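Local coordinates for short chain dehydrogenase (Rhodopseudomonas palustris, PDB 3H7A), which is probably an NAD(P)-dependent oxidoreductase of the short-chain dehydrogenase/reductase family, built on a Rossmann fold, whose substrate is not established, at residues Val10-Ala15 with Phe32-Gly37; Pro83-Ile88 with His132-Ile137; Ala181-Asp186 with Gly221-Leu226. All blocks are in the same frame, centred on the assembly; numbering follows the deposited sequence.

Contact 1 of 3, residues Val10-Ala15 with Phe32-Gly37; sequences VAVIGA and FTVFAG
Val-10 and Phe-32 meet through their first torsions: at Val-10, CG1 is anti to the backbone N (chi1 173°), which leaves CG2 beside that nitrogen, and at Phe-32, CG likewise lies beside its own backbone N. CG2 of Val-10 consequently sits 3.5 Å from CG of Phe-32. The methyl stands over one face of the ring, displaced from its centre toward the rim, and its line to the centroid leans 27° from the ring normal, a CH-pi contact. On the sheet face that carries Val-10, CG2 of Val-12 lies 3.8 Å from CG1 of Val-34; past the strand end, CB of Ala-15 lies 3.9 Å from CB of Ala-36.

The backbones run parallel, with Val-10 opposite Val-34 and Val-12 opposite Ala-36. Four bonds hold this register, from Val-10 N to Thr-33 O, Phe-35 N to Val-10 O, Val-12 N to Phe-35 O (2.8 Å) and Gly-37 N to Val-12 O. Beyond them Gly-37 O accepts twice, from opposite faces of its carbonyl plane: Gly-14 N is 3.1 Å from Gly-37 O, and the straighter bond (176°) comes from Ala-15 N at 2.8 Å from Gly-37 O. This double grip fixes the turn where the first strand ends. Gly-14 has a positive phi there, at which a CB would press on the preceding carbonyl, consistent with the glycine-rich cofactor turn of a Rossmann fold.

The pair opens and closes the first beta-alpha-beta unit. Its crossover, helix 18-29, covers the face of Val-10, Val-12 and Val-34 with Phe-27, Ile-23 and Ala-24. Helix 68-81 packs on Ala-11, Ile-13 and Phe-35 from the other face, while strand 84-89 lies along the far edge of strand 9-13.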
ATOM      1  N   VAL B  10      22.061 -20.332 -14.002  1.00 25.80           N
ATOM      2  CA  VAL B  10      21.483 -19.124 -13.420  1.00 27.19           C
ATOM      3  C   VAL B  10      22.013 -17.899 -14.173  1.00 29.06           C
ATOM      4  O   VAL B  10      23.225 -17.715 -14.280  1.00 26.77           O
ATOM      5  CB  VAL B  10      21.848 -18.978 -11.908  1.00 24.40           C
ATOM      6  CG1 VAL B  10      21.384 -17.631 -11.355  1.00 25.87           C
ATOM      7  CG2 VAL B  10      21.238 -20.086 -11.111  1.00 22.16           C
ATOM      8  N   ALA B  11      21.118 -17.066 -14.701  1.00 24.23           N
ATOM      9  CA  ALA B  11      21.552 -15.834 -15.347  1.00 21.17           C
ATOM     10  C   ALA B  11      21.558 -14.707 -14.323  1.00 22.43           C
ATOM     11  O   ALA B  11      20.535 -14.419 -13.719  1.00 26.21           O
ATOM     12  CB  ALA B  11      20.651 -15.498 -16.504  1.00 19.87           C
ATOM     13  N   VAL B  12      22.718 -14.100 -14.094  1.00 22.89           N
ATOM     14  CA  VAL B  12      22.792 -12.927 -13.229  1.00 19.31           C
ATOM     15  C   VAL B  12      23.007 -11.724 -14.147  1.00 21.05           C
ATOM     16  O   VAL B  12      24.113 -11.502 -14.664  1.00 21.94           O
ATOM     17  CB  VAL B  12      23.904 -13.040 -12.150  1.00 21.93           C
ATOM     18  CG1 VAL B  12      24.018 -11.751 -11.344  1.00 17.79           C
ATOM     19  CG2 VAL B  12      23.628 -14.198 -11.217  1.00 24.28           C
ATOM     20  N   ILE B  13      21.925 -10.996 -14.415  1.00 24.42           N
ATOM     21  CA  ILE B  13      21.997  -9.816 -15.264  1.00 17.85           C
ATOM     22  C   ILE B  13      22.306  -8.627 -14.364  1.00 27.91           C
ATOM     23  O   ILE B  13      21.443  -8.141 -13.642  1.00 24.35           O
ATOM     24  CB  ILE B  13      20.718  -9.631 -16.131  1.00 23.01           C
ATOM     25  CG1 ILE B  13      20.623 -10.767 -17.157  1.00 21.70           C
ATOM     26  CG2 ILE B  13      20.747  -8.290 -16.858  1.00 22.05           C
ATOM     27  CD1 ILE B  13      19.222 -11.097 -17.617  1.00 35.00           C
ATOM     28  N   GLY B  14      23.572  -8.208 -14.375  1.00 30.44           N
ATOM     29  CA  GLY B  14      24.047  -7.135 -13.506  1.00 26.13           C
ATOM     30  C   GLY B  14      24.970  -7.673 -12.430  1.00 33.40           C
ATOM     31  O   GLY B  14      24.708  -7.516 -11.226  1.00 31.52           O
ATOM     32  N   ALA B  15      26.057  -8.312 -12.863  1.00 30.61           N
ATOM     33  CA  ALA B  15      27.034  -8.885 -11.936  1.00 32.25           C
ATOM     34  C   ALA B  15      28.235  -7.963 -11.709  1.00 33.80           C
ATOM     35  O   ALA B  15      29.287  -8.402 -11.242  1.00 36.61           O
ATOM     36  CB  ALA B  15      27.476 -10.247 -12.423  1.00 25.33           C
ATOM     37  N   PHE B  32      25.130 -24.313  -9.381  1.00 29.37           N
ATOM     38  CA  PHE B  32      24.645 -23.884 -10.692  1.00 26.69           C
ATOM     39  C   PHE B  32      25.809 -23.363 -11.531  1.00 28.57           C
ATOM     40  O   PHE B  32      26.805 -22.899 -10.977  1.00 25.48           O
ATOM     41  CB  PHE B  32      23.626 -22.763 -10.552  1.00 26.17           C
ATOM     42  CG  PHE B  32      22.296 -23.188  -9.999  1.00 22.55           C
ATOM     43  CD1 PHE B  32      21.299 -23.675 -10.846  1.00 24.14           C
ATOM     44  CD2 PHE B  32      22.016 -23.043  -8.648  1.00 21.70           C
ATOM     45  CE1 PHE B  32      20.048 -24.040 -10.344  1.00 25.63           C
ATOM     46  CE2 PHE B  32      20.763 -23.411  -8.124  1.00 25.57           C
ATOM     47  CZ  PHE B  32      19.779 -23.901  -8.978  1.00 26.16           C
ATOM     48  N   THR B  33      25.693 -23.423 -12.862  1.00 20.88           N
ATOM     49  CA  THR B  33      26.602 -22.638 -13.685  1.00 25.35           C
ATOM     50  C   THR B  33      26.031 -21.233 -13.786  1.00 23.52           C
ATOM     51  O   THR B  33      24.909 -21.047 -14.216  1.00 27.28           O
ATOM     52  CB  THR B  33      26.808 -23.214 -15.100  1.00 24.95           C
ATOM     53  OG1 THR B  33      27.409 -24.512 -15.009  1.00 27.40           O
ATOM     54  CG2 THR B  33      27.713 -22.304 -15.931  1.00 15.04           C
ATOM     55  N   VAL B  34      26.808 -20.241 -13.391  1.00 28.67           N
ATOM     56  CA  VAL B  34      26.328 -18.875 -13.458  1.00 26.77           C
ATOM     57  C   VAL B  34      26.783 -18.224 -14.756  1.00 25.37           C
ATOM     58  O   VAL B  34      27.945 -18.291 -15.117  1.00 28.04           O
ATOM     59  CB  VAL B  34      26.751 -18.069 -12.201  1.00 26.77           C
ATOM     60  CG1 VAL B  34      26.397 -16.574 -12.347  1.00 28.32           C
ATOM     61  CG2 VAL B  34      26.094 -18.669 -10.949  1.00 28.07           C
ATOM     62  N   PHE B  35      25.829 -17.656 -15.478  1.00 23.69           N
ATOM     63  CA  PHE B  35      26.097 -16.741 -16.567  1.00 22.81           C
ATOM     64  C   PHE B  35      26.032 -15.348 -15.989  1.00 29.06           C
ATOM     65  O   PHE B  35      24.976 -14.889 -15.563  1.00 32.99           O
ATOM     66  CB  PHE B  35      25.089 -16.949 -17.714  1.00 24.91           C
ATOM     67  CG  PHE B  35      25.537 -17.992 -18.702  1.00 23.82           C
ATOM     68  CD1 PHE B  35      25.689 -19.327 -18.307  1.00 30.14           C
ATOM     69  CD2 PHE B  35      25.876 -17.636 -20.009  1.00 31.25           C
ATOM     70  CE1 PHE B  35      26.150 -20.294 -19.194  1.00 16.24           C
ATOM     71  CE2 PHE B  35      26.330 -18.600 -20.915  1.00 29.08           C
ATOM     72  CZ  PHE B  35      26.462 -19.929 -20.505  1.00 27.91           C
ATOM     73  N   ALA B  36      27.181 -14.693 -15.945  1.00 24.12           N
ATOM     74  CA  ALA B  36      27.301 -13.410 -15.305  1.00 23.92           C
ATOM     75  C   ALA B  36      27.509 -12.370 -16.378  1.00 24.90           C
ATOM     76  O   ALA B  36      28.388 -12.513 -17.227  1.00 26.19           O
ATOM     77  CB  ALA B  36      28.480 -13.434 -14.339  1.00 20.14           C
ATOM     78  N   GLY B  37      26.692 -11.323 -16.358  1.00 28.98           N
ATOM     79  CA  GLY B  37      26.829 -10.233 -17.312  1.00 21.31           C
ATOM     80  C   GLY B  37      27.010  -8.882 -16.648  1.00 28.92           C
ATOM     81  O   GLY B  37      26.358  -8.580 -15.651  1.00 27.91           O
TER

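Contact 2 of 3, residues Pro83-Ile88 with His132-Ile137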
ATOM      1  N   PRO B  83      19.789 -26.106 -18.963  1.00 29.28           N
ATOM      2  CA  PRO B  83      18.483 -25.491 -18.723  1.00 23.48           C
ATOM      3  C   PRO B  83      18.532 -24.280 -17.789  1.00 24.56           C
ATOM      4  O   PRO B  83      19.050 -24.366 -16.672  1.00 24.38           O
ATOM      5  CB  PRO B  83      17.687 -26.625 -18.082  1.00 27.89           C
ATOM      6  CG  PRO B  83      18.240 -27.847 -18.719  1.00 27.74           C
ATOM      7  CD  PRO B  83      19.703 -27.581 -18.905  1.00 27.76           C
ATOM      8  N   LEU B  84      18.043 -23.149 -18.288  1.00 22.85           N
ATOM      9  CA  LEU B  84      17.958 -21.925 -17.513  1.00 24.57           C
ATOM     10  C   LEU B  84      16.909 -22.084 -16.411  1.00 27.35           C
ATOM     11  O   LEU B  84      15.716 -22.231 -16.697  1.00 22.90           O
ATOM     12  CB  LEU B  84      17.619 -20.739 -18.430  1.00 22.62           C
ATOM     13  CG  LEU B  84      17.484 -19.373 -17.748  1.00 21.53           C
ATOM     14  CD1 LEU B  84      18.786 -18.886 -17.184  1.00 15.90           C
ATOM     15  CD2 LEU B  84      16.955 -18.380 -18.738  1.00 17.88           C
ATOM     16  N   GLU B  85      17.363 -22.064 -15.157  1.00 21.93           N
ATOM     17  CA  GLU B  85      16.469 -22.274 -14.002  1.00 29.29           C
ATOM     18  C   GLU B  85      16.173 -21.058 -13.135  1.00 28.05           C
ATOM     19  O   GLU B  85      15.134 -21.007 -12.479  1.00 31.03           O
ATOM     20  CB  GLU B  85      16.968 -23.415 -13.125  1.00 29.59           C
ATOM     21  CG  GLU B  85      16.295 -24.695 -13.527  1.00 41.40           C
ATOM     22  CD  GLU B  85      16.906 -25.918 -12.925  1.00 43.57           C
ATOM     23  OE1 GLU B  85      17.403 -25.839 -11.777  1.00 35.37           O
ATOM     24  OE2 GLU B  85      16.871 -26.968 -13.614  1.00 40.18           O
ATOM     25  N   VAL B  86      17.100 -20.105 -13.106  1.00 29.59           N
ATOM     26  CA  VAL B  86      16.935 -18.882 -12.325  1.00 26.58           C
ATOM     27  C   VAL B  86      17.478 -17.709 -13.132  1.00 26.03           C
ATOM     28  O   VAL B  86      18.581 -17.794 -13.645  1.00 26.61           O
ATOM     29  CB  VAL B  86      17.674 -18.969 -10.962  1.00 25.27           C
ATOM     30  CG1 VAL B  86      17.449 -17.705 -10.111  1.00 21.06           C
ATOM     31  CG2 VAL B  86      17.238 -20.188 -10.177  1.00 18.34           C
ATOM     32  N   THR B  87      16.692 -16.636 -13.276  1.00 21.10           N
ATOM     33  CA  THR B  87      17.230 -15.352 -13.757  1.00 22.93           C
ATOM     34  C   THR B  87      17.151 -14.336 -12.623  1.00 22.04           C
ATOM     35  O   THR B  87      16.102 -14.189 -12.016  1.00 25.09           O
ATOM     36  CB  THR B  87      16.443 -14.806 -14.972  1.00 23.99           C
ATOM     37  OG1 THR B  87      16.660 -15.661 -16.095  1.00 25.71           O
ATOM     38  CG2 THR B  87      16.891 -13.369 -15.355  1.00 16.61           C
ATOM     39  N   ILE B  88      18.253 -13.658 -12.324  1.00 22.17           N
ATOM     40  CA  ILE B  88      18.224 -12.589 -11.344  1.00 21.84           C
ATOM     41  C   ILE B  88      18.589 -11.301 -12.056  1.00 23.60           C
ATOM     42  O   ILE B  88      19.700 -11.159 -12.586  1.00 19.57           O
ATOM     43  CB  ILE B  88      19.147 -12.883 -10.160  1.00 26.59           C
ATOM     44  CG1 ILE B  88      18.663 -14.142  -9.459  1.00 29.29           C
ATOM     45  CG2 ILE B  88      19.128 -11.735  -9.167  1.00 27.19           C
ATOM     46  CD1 ILE B  88      19.743 -15.001  -8.980  1.00 33.90           C
ATOM     47  N   HIS B 132      10.814 -25.749 -20.218  1.00 33.27           N
ATOM     48  CA  HIS B 132      11.260 -26.731 -19.224  1.00 29.04           C
ATOM     49  C   HIS B 132      10.199 -26.990 -18.165  1.00 33.21           C
ATOM     50  O   HIS B 132      10.325 -27.930 -17.370  1.00 30.96           O
ATOM     51  CB  HIS B 132      12.575 -26.301 -18.558  1.00 31.20           C
ATOM     52  CG  HIS B 132      13.685 -26.035 -19.527  1.00 29.02           C
ATOM     53  ND1 HIS B 132      14.283 -27.032 -20.268  1.00 37.40           N
ATOM     54  CD2 HIS B 132      14.309 -24.884 -19.871  1.00 29.91           C
ATOM     55  CE1 HIS B 132      15.226 -26.505 -21.029  1.00 34.62           C
ATOM     56  NE2 HIS B 132      15.262 -25.204 -20.807  1.00 37.91           N
ATOM     57  N   GLY B 133       9.165 -26.145 -18.150  1.00 29.79           N
ATOM     58  CA  GLY B 133       8.027 -26.288 -17.242  1.00 29.17           C
ATOM     59  C   GLY B 133       8.233 -25.804 -15.823  1.00 32.59           C
ATOM     60  O   GLY B 133       7.397 -26.071 -14.963  1.00 39.26           O
ATOM     61  N   GLN B 134       9.334 -25.088 -15.582  1.00 33.10           N
ATOM     62  CA  GLN B 134       9.700 -24.579 -14.252  1.00 32.37           C
ATOM     63  C   GLN B 134      10.778 -23.490 -14.363  1.00 28.32           C
ATOM     64  O   GLN B 134      11.458 -23.388 -15.384  1.00 29.74           O
ATOM     65  CB  GLN B 134      10.206 -25.721 -13.347  1.00 33.92           C
ATOM     66  CG  GLN B 134      11.505 -26.367 -13.828  1.00 39.72           C
ATOM     67  CD  GLN B 134      12.114 -27.349 -12.836  1.00 44.55           C
ATOM     68  OE1 GLN B 134      11.556 -27.621 -11.774  1.00 46.71           O
ATOM     69  NE2 GLN B 134      13.273 -27.891 -13.192  1.00 47.08           N
ATOM     70  N   GLY B 135      10.938 -22.695 -13.303  1.00 27.31           N
ATOM     71  CA  GLY B 135      11.940 -21.634 -13.255  1.00 22.05           C
ATOM     72  C   GLY B 135      11.634 -20.592 -12.198  1.00 27.12           C
ATOM     73  O   GLY B 135      10.551 -20.594 -11.597  1.00 26.59           O
ATOM     74  N   LYS B 136      12.615 -19.724 -11.943  1.00 25.86           N
ATOM     75  CA  LYS B 136      12.451 -18.621 -10.996  0.50 25.32           C
ATOM     76  C   LYS B 136      13.018 -17.349 -11.618  1.00 24.99           C
ATOM     77  O   LYS B 136      14.104 -17.356 -12.186  1.00 23.63           O
ATOM     78  CB  LYS B 136      13.091 -18.935  -9.627  0.50 22.82           C
ATOM     79  CG  LYS B 136      12.476 -20.168  -8.899  0.50 24.17           C
ATOM     80  CD  LYS B 136      12.562 -20.115  -7.372  0.50 26.34           C
ATOM     81  CE  LYS B 136      11.675 -21.195  -6.704  0.50 22.95           C
ATOM     82  NZ  LYS B 136      11.455 -20.975  -5.224  0.50  8.15           N
ATOM     83  N   ILE B 137      12.251 -16.260 -11.542  1.00 24.92           N
ATOM     84  CA  ILE B 137      12.653 -14.980 -12.127  1.00 22.56           C
ATOM     85  C   ILE B 137      12.553 -13.900 -11.079  1.00 24.88           C
ATOM     86  O   ILE B 137      11.454 -13.500 -10.697  1.00 23.69           O
ATOM     87  CB  ILE B 137      11.755 -14.552 -13.309  1.00 18.59           C
ATOM     88  CG1 ILE B 137      11.630 -15.678 -14.338  1.00 22.26           C
ATOM     89  CG2 ILE B 137      12.307 -13.268 -13.928  1.00 21.58           C
ATOM     90  CD1 ILE B 137      10.631 -15.426 -15.441  1.00 23.39           C
TER
HETATM   91  O   HOH W   1      13.975 -24.305 -16.028  1.00 28.33           O
HETATM   92  O   HOH W   2      14.793 -26.872 -15.537  1.00 29.15           O
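Pro-83 lays its CB over the centre of the His-132 imidazole, 3.9 Å from the centroid and only 12° off the ring normal. Chi1 of -56° sets CG of the histidine anti to the carbonyl carbon, and the second torsion turns the ring face to the proline; the two side chains cross at about a right angle. Its NE2 is hydrogen-bonded to OD1 of Asp-79, which also takes the N-H of Leu-84, tying the ring to the start of the strand.

Gln-134 has CG in the crowded position between backbone N and carbonyl carbon, and from there its chain runs extended, as does that of Glu-85 beyond CG. The amide and carboxylate planes stand 65° apart, and Gln-134 NE2 remains 3.7 Å from Glu-85 OE2. A water closes that gap, donating to Glu-85 OE2 (2.8 Å) and accepting from Gln-134 NE2 (3.0 Å). A second water donates to both Leu-84 O and Gln-134 O, bridging the backbones before the parallel pairing begins.

From there direct bonds take over: Lys-136 N to Glu-85 O at 2.9 Å, and Thr-87 N to Lys-136 O. Lys-136 is modelled in two conformers, and its side chain leads away from the strand pair. The chemistry thus grades from water-mediated contact around Gln-134, an exposed residue, to direct backbone bonding within the sheet.

Contact 3 of 3, residues Ala181-Asp186 with Gly221-Leu226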
ATOM      1  N   ALA B 181       9.589 -13.194  -8.464  1.00 20.97           N
ATOM      2  CA  ALA B 181       9.688 -12.462  -7.209  1.00 16.76           C
ATOM      3  C   ALA B 181      10.354 -11.101  -7.377  1.00 13.47           C
ATOM      4  O   ALA B 181      11.033 -10.829  -8.386  1.00 12.58           O
ATOM      5  CB  ALA B 181      10.392 -13.294  -6.108  1.00 16.34           C
ATOM      6  N   HIS B 182      10.164 -10.251  -6.371  1.00 24.05           N
ATOM      7  CA  HIS B 182      10.670  -8.890  -6.383  1.00 20.89           C
ATOM      8  C   HIS B 182      11.291  -8.603  -5.017  1.00 19.28           C
ATOM      9  O   HIS B 182      10.586  -8.518  -4.018  1.00 20.77           O
ATOM     10  CB  HIS B 182       9.500  -7.940  -6.657  1.00 24.99           C
ATOM     11  CG  HIS B 182       9.900  -6.520  -6.920  1.00 31.96           C
ATOM     12  ND1 HIS B 182       9.306  -5.449  -6.282  1.00 30.91           N
ATOM     13  CD2 HIS B 182      10.806  -5.993  -7.776  1.00 32.24           C
ATOM     14  CE1 HIS B 182       9.847  -4.326  -6.718  1.00 33.71           C
ATOM     15  NE2 HIS B 182      10.759  -4.627  -7.624  1.00 25.85           N
ATOM     16  N   LEU B 183      12.613  -8.475  -4.971  1.00 22.11           N
ATOM     17  CA  LEU B 183      13.294  -8.255  -3.709  1.00 23.33           C
ATOM     18  C   LEU B 183      13.703  -6.807  -3.580  1.00 21.30           C
ATOM     19  O   LEU B 183      14.534  -6.326  -4.350  1.00 23.15           O
ATOM     20  CB  LEU B 183      14.535  -9.148  -3.587  1.00 24.66           C
ATOM     21  CG  LEU B 183      15.331  -9.005  -2.285  1.00 30.09           C
ATOM     22  CD1 LEU B 183      14.540  -9.540  -1.086  1.00 27.50           C
ATOM     23  CD2 LEU B 183      16.659  -9.727  -2.422  1.00 21.26           C
ATOM     24  N   ILE B 184      13.150  -6.141  -2.569  1.00 23.59           N
ATOM     25  CA  ILE B 184      13.338  -4.706  -2.351  1.00 21.12           C
ATOM     26  C   ILE B 184      14.419  -4.481  -1.306  1.00 28.21           C
ATOM     27  O   ILE B 184      14.342  -5.012  -0.199  1.00 25.72           O
ATOM     28  CB  ILE B 184      12.013  -4.027  -1.939  1.00 28.89           C
ATOM     29  CG1 ILE B 184      10.994  -4.131  -3.074  1.00 20.87           C
ATOM     30  CG2 ILE B 184      12.229  -2.555  -1.608  1.00 19.24           C
ATOM     31  CD1 ILE B 184       9.615  -3.860  -2.635  1.00 33.23           C
ATOM     32  N   ILE B 185      15.448  -3.719  -1.676  1.00 25.45           N
ATOM     33  CA  ILE B 185      16.549  -3.434  -0.764  1.00 35.61           C
ATOM     34  C   ILE B 185      16.684  -1.927  -0.482  1.00 39.87           C
ATOM     35  O   ILE B 185      16.234  -1.109  -1.276  1.00 35.21           O
ATOM     36  CB  ILE B 185      17.871  -4.079  -1.283  1.00 38.31           C
ATOM     37  CG1 ILE B 185      18.422  -3.344  -2.498  1.00 48.21           C
ATOM     38  CG2 ILE B 185      17.641  -5.542  -1.667  1.00 28.17           C
ATOM     39  CD1 ILE B 185      19.544  -4.080  -3.218  1.00 47.74           C
ATOM     40  N   ASP B 186      17.266  -1.569   0.670  1.00 55.74           N
ATOM     41  CA  ASP B 186      17.707  -0.178   0.954  1.00 59.48           C
ATOM     42  C   ASP B 186      18.957  -0.086   1.834  1.00 60.82           C
ATOM     43  O   ASP B 186      19.130  -0.855   2.781  1.00 60.00           O
ATOM     44  CB  ASP B 186      16.585   0.707   1.527  1.00 63.56           C
ATOM     45  CG  ASP B 186      15.613  -0.050   2.434  1.00 68.94           C
ATOM     46  OD1 ASP B 186      15.453   0.366   3.601  1.00 73.51           O
ATOM     47  OD2 ASP B 186      14.980  -1.030   1.981  1.00 66.56           O
ATOM     48  N   GLY B 221      21.884 -14.151   0.153  1.00 30.73           N
ATOM     49  CA  GLY B 221      21.202 -15.034   1.092  1.00 25.50           C
ATOM     50  C   GLY B 221      19.700 -14.961   0.951  1.00 27.91           C
ATOM     51  O   GLY B 221      19.037 -16.000   0.896  1.00 27.07           O
ATOM     52  N   ALA B 222      19.172 -13.734   0.867  1.00 23.99           N
ATOM     53  CA  ALA B 222      17.730 -13.497   0.653  1.00 26.12           C
ATOM     54  C   ALA B 222      17.223 -14.066  -0.681  1.00 28.14           C
ATOM     55  O   ALA B 222      16.142 -14.660  -0.746  1.00 25.26           O
ATOM     56  CB  ALA B 222      17.408 -12.003   0.766  1.00 24.89           C
ATOM     57  N   TYR B 223      18.011 -13.900  -1.743  1.00 26.33           N
ATOM     58  CA  TYR B 223      17.661 -14.501  -3.019  1.00 26.85           C
ATOM     59  C   TYR B 223      17.688 -16.019  -2.941  1.00 25.02           C
ATOM     60  O   TYR B 223      16.827 -16.691  -3.532  1.00 24.76           O
ATOM     61  CB  TYR B 223      18.583 -14.006  -4.117  1.00 27.43           C
ATOM     62  CG  TYR B 223      18.094 -12.748  -4.767  1.00 21.51           C
ATOM     63  CD1 TYR B 223      16.775 -12.645  -5.198  1.00 27.55           C
ATOM     64  CD2 TYR B 223      18.943 -11.658  -4.957  1.00 26.09           C
ATOM     65  CE1 TYR B 223      16.306 -11.497  -5.794  1.00 22.34           C
ATOM     66  CE2 TYR B 223      18.487 -10.501  -5.575  1.00 21.43           C
ATOM     67  CZ  TYR B 223      17.154 -10.442  -5.992  1.00 24.29           C
ATOM     68  OH  TYR B 223      16.646  -9.328  -6.600  1.00 28.78           O
ATOM     69  N   TRP B 224      18.662 -16.557  -2.200  1.00 23.06           N
ATOM     70  CA  TRP B 224      18.711 -18.003  -1.958  1.00 24.47           C
ATOM     71  C   TRP B 224      17.496 -18.477  -1.151  1.00 29.37           C
ATOM     72  O   TRP B 224      16.902 -19.509  -1.467  1.00 26.79           O
ATOM     73  CB  TRP B 224      20.033 -18.452  -1.302  1.00 26.16           C
ATOM     74  CG  TRP B 224      20.107 -19.976  -1.207  1.00 31.59           C
ATOM     75  CD1 TRP B 224      20.065 -20.732  -0.071  1.00 30.02           C
ATOM     76  CD2 TRP B 224      20.175 -20.906  -2.303  1.00 28.86           C
ATOM     77  NE1 TRP B 224      20.119 -22.076  -0.389  1.00 24.91           N
ATOM     78  CE2 TRP B 224      20.188 -22.207  -1.751  1.00 27.18           C
ATOM     79  CE3 TRP B 224      20.245 -20.765  -3.698  1.00 31.78           C
ATOM     80  CZ2 TRP B 224      20.252 -23.357  -2.544  1.00 30.63           C
ATOM     81  CZ3 TRP B 224      20.324 -21.906  -4.485  1.00 31.06           C
ATOM     82  CH2 TRP B 224      20.310 -23.190  -3.905  1.00 30.39           C
ATOM     83  N   GLN B 225      17.107 -17.699  -0.141  1.00 26.56           N
ATOM     84  CA  GLN B 225      15.878 -17.965   0.595  1.00 31.26           C
ATOM     85  C   GLN B 225      14.651 -18.034  -0.336  1.00 30.83           C
ATOM     86  O   GLN B 225      13.850 -18.968  -0.247  1.00 32.44           O
ATOM     87  CB  GLN B 225      15.670 -16.919   1.688  1.00 32.32           C
ATOM     88  CG  GLN B 225      14.533 -17.261   2.643  1.00 48.04           C
ATOM     89  CD  GLN B 225      13.859 -16.041   3.242  1.00 48.09           C
ATOM     90  OE1 GLN B 225      12.646 -16.043   3.465  1.00 44.17           O
ATOM     91  NE2 GLN B 225      14.641 -14.998   3.512  1.00 40.44           N
ATOM     92  N   LEU B 226      14.513 -17.061  -1.236  1.00 30.24           N
ATOM     93  CA  LEU B 226      13.412 -17.077  -2.203  1.00 24.72           C
ATOM     94  C   LEU B 226      13.509 -18.292  -3.119  1.00 30.33           C
ATOM     95  O   LEU B 226      12.489 -18.935  -3.420  1.00 26.77           O
ATOM     96  CB  LEU B 226      13.374 -15.783  -3.024  1.00 28.33           C
ATOM     97  CG  LEU B 226      12.799 -14.531  -2.353  1.00 27.64           C
ATOM     98  CD1 LEU B 226      13.092 -13.285  -3.166  1.00 23.02           C
ATOM     99  CD2 LEU B 226      11.297 -14.689  -2.105  1.00 29.80           C
TER
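Leu-183 drives one methyl into the face of Tyr-223: CD2 stands over the ring centre, 3.6 Å from the centroid and 9° from the normal, a nearly axial CH-pi contact. CB points toward the helix and chi1 of -180° sets CG anti to the backbone N; the next torsion puts CD2 over the ring, where it also meets CB of Ala-222 at 4.0 Å. Leu-183 CB lies 3.7 Å from Tyr-223 OH, the hydroxyl being hydrogen-bonded to Thr-140 OG1 on the adjacent strand.

This is the tight part. Toward Leu-226 the packing is thinner: its CD1 touches Ala-181 CB at 4.0 Å but stays 4.4 Å from Leu-183 CB. Toward the end of the strand the two segments part: the Ile-185 side chain comes no nearer than 6.3 Å to the helix segment and packs on Ile-19 instead, and Asp-186 is exposed and poorly ordered, next to the unmodelled residues 187-213, a region that often forms a mobile substrate loop in this family.

The axes of strand segment 181-185 and helix segment 221-226 run roughly antiparallel (156°), as expected of the crossover leading to strand 237-240. An alanine in place of Tyr-223 would probably leave Leu-183 CD2 without the ring face it rests on and the Thr-140 hydroxyl without its mate. Between these segments the hold is probably that of burial and close fit, while the tyrosine hydroxyl finds its partner on a third element.

All three contacts reach one parallel Rossmann sheet, contact 3 through strand 178-185 with a helix packed on it. Contacts 1 and 2 are joined by strands 9-13 and 84-89: Ala-11 O lies 2.8 Å from Ile-88 N, a probable hydrogen bond. Contacts 2 and 3 meet similarly, Ile-137 O being 2.9 Å from Ala-181 N. Side chains of the helix of contact 3 also reach the other two contacts, with Tyr-223 CE2 3.9 Å from Ile-88 CG2 and Trp-224 CZ3 4.0 Å from Phe-32 CE2. Centres of contacts 1 and 2 are about 12 Å apart; contact 3 is about 16 Å from each. The turn at Gly-14 in contact 1 would probably face the cofactor, as in relatives.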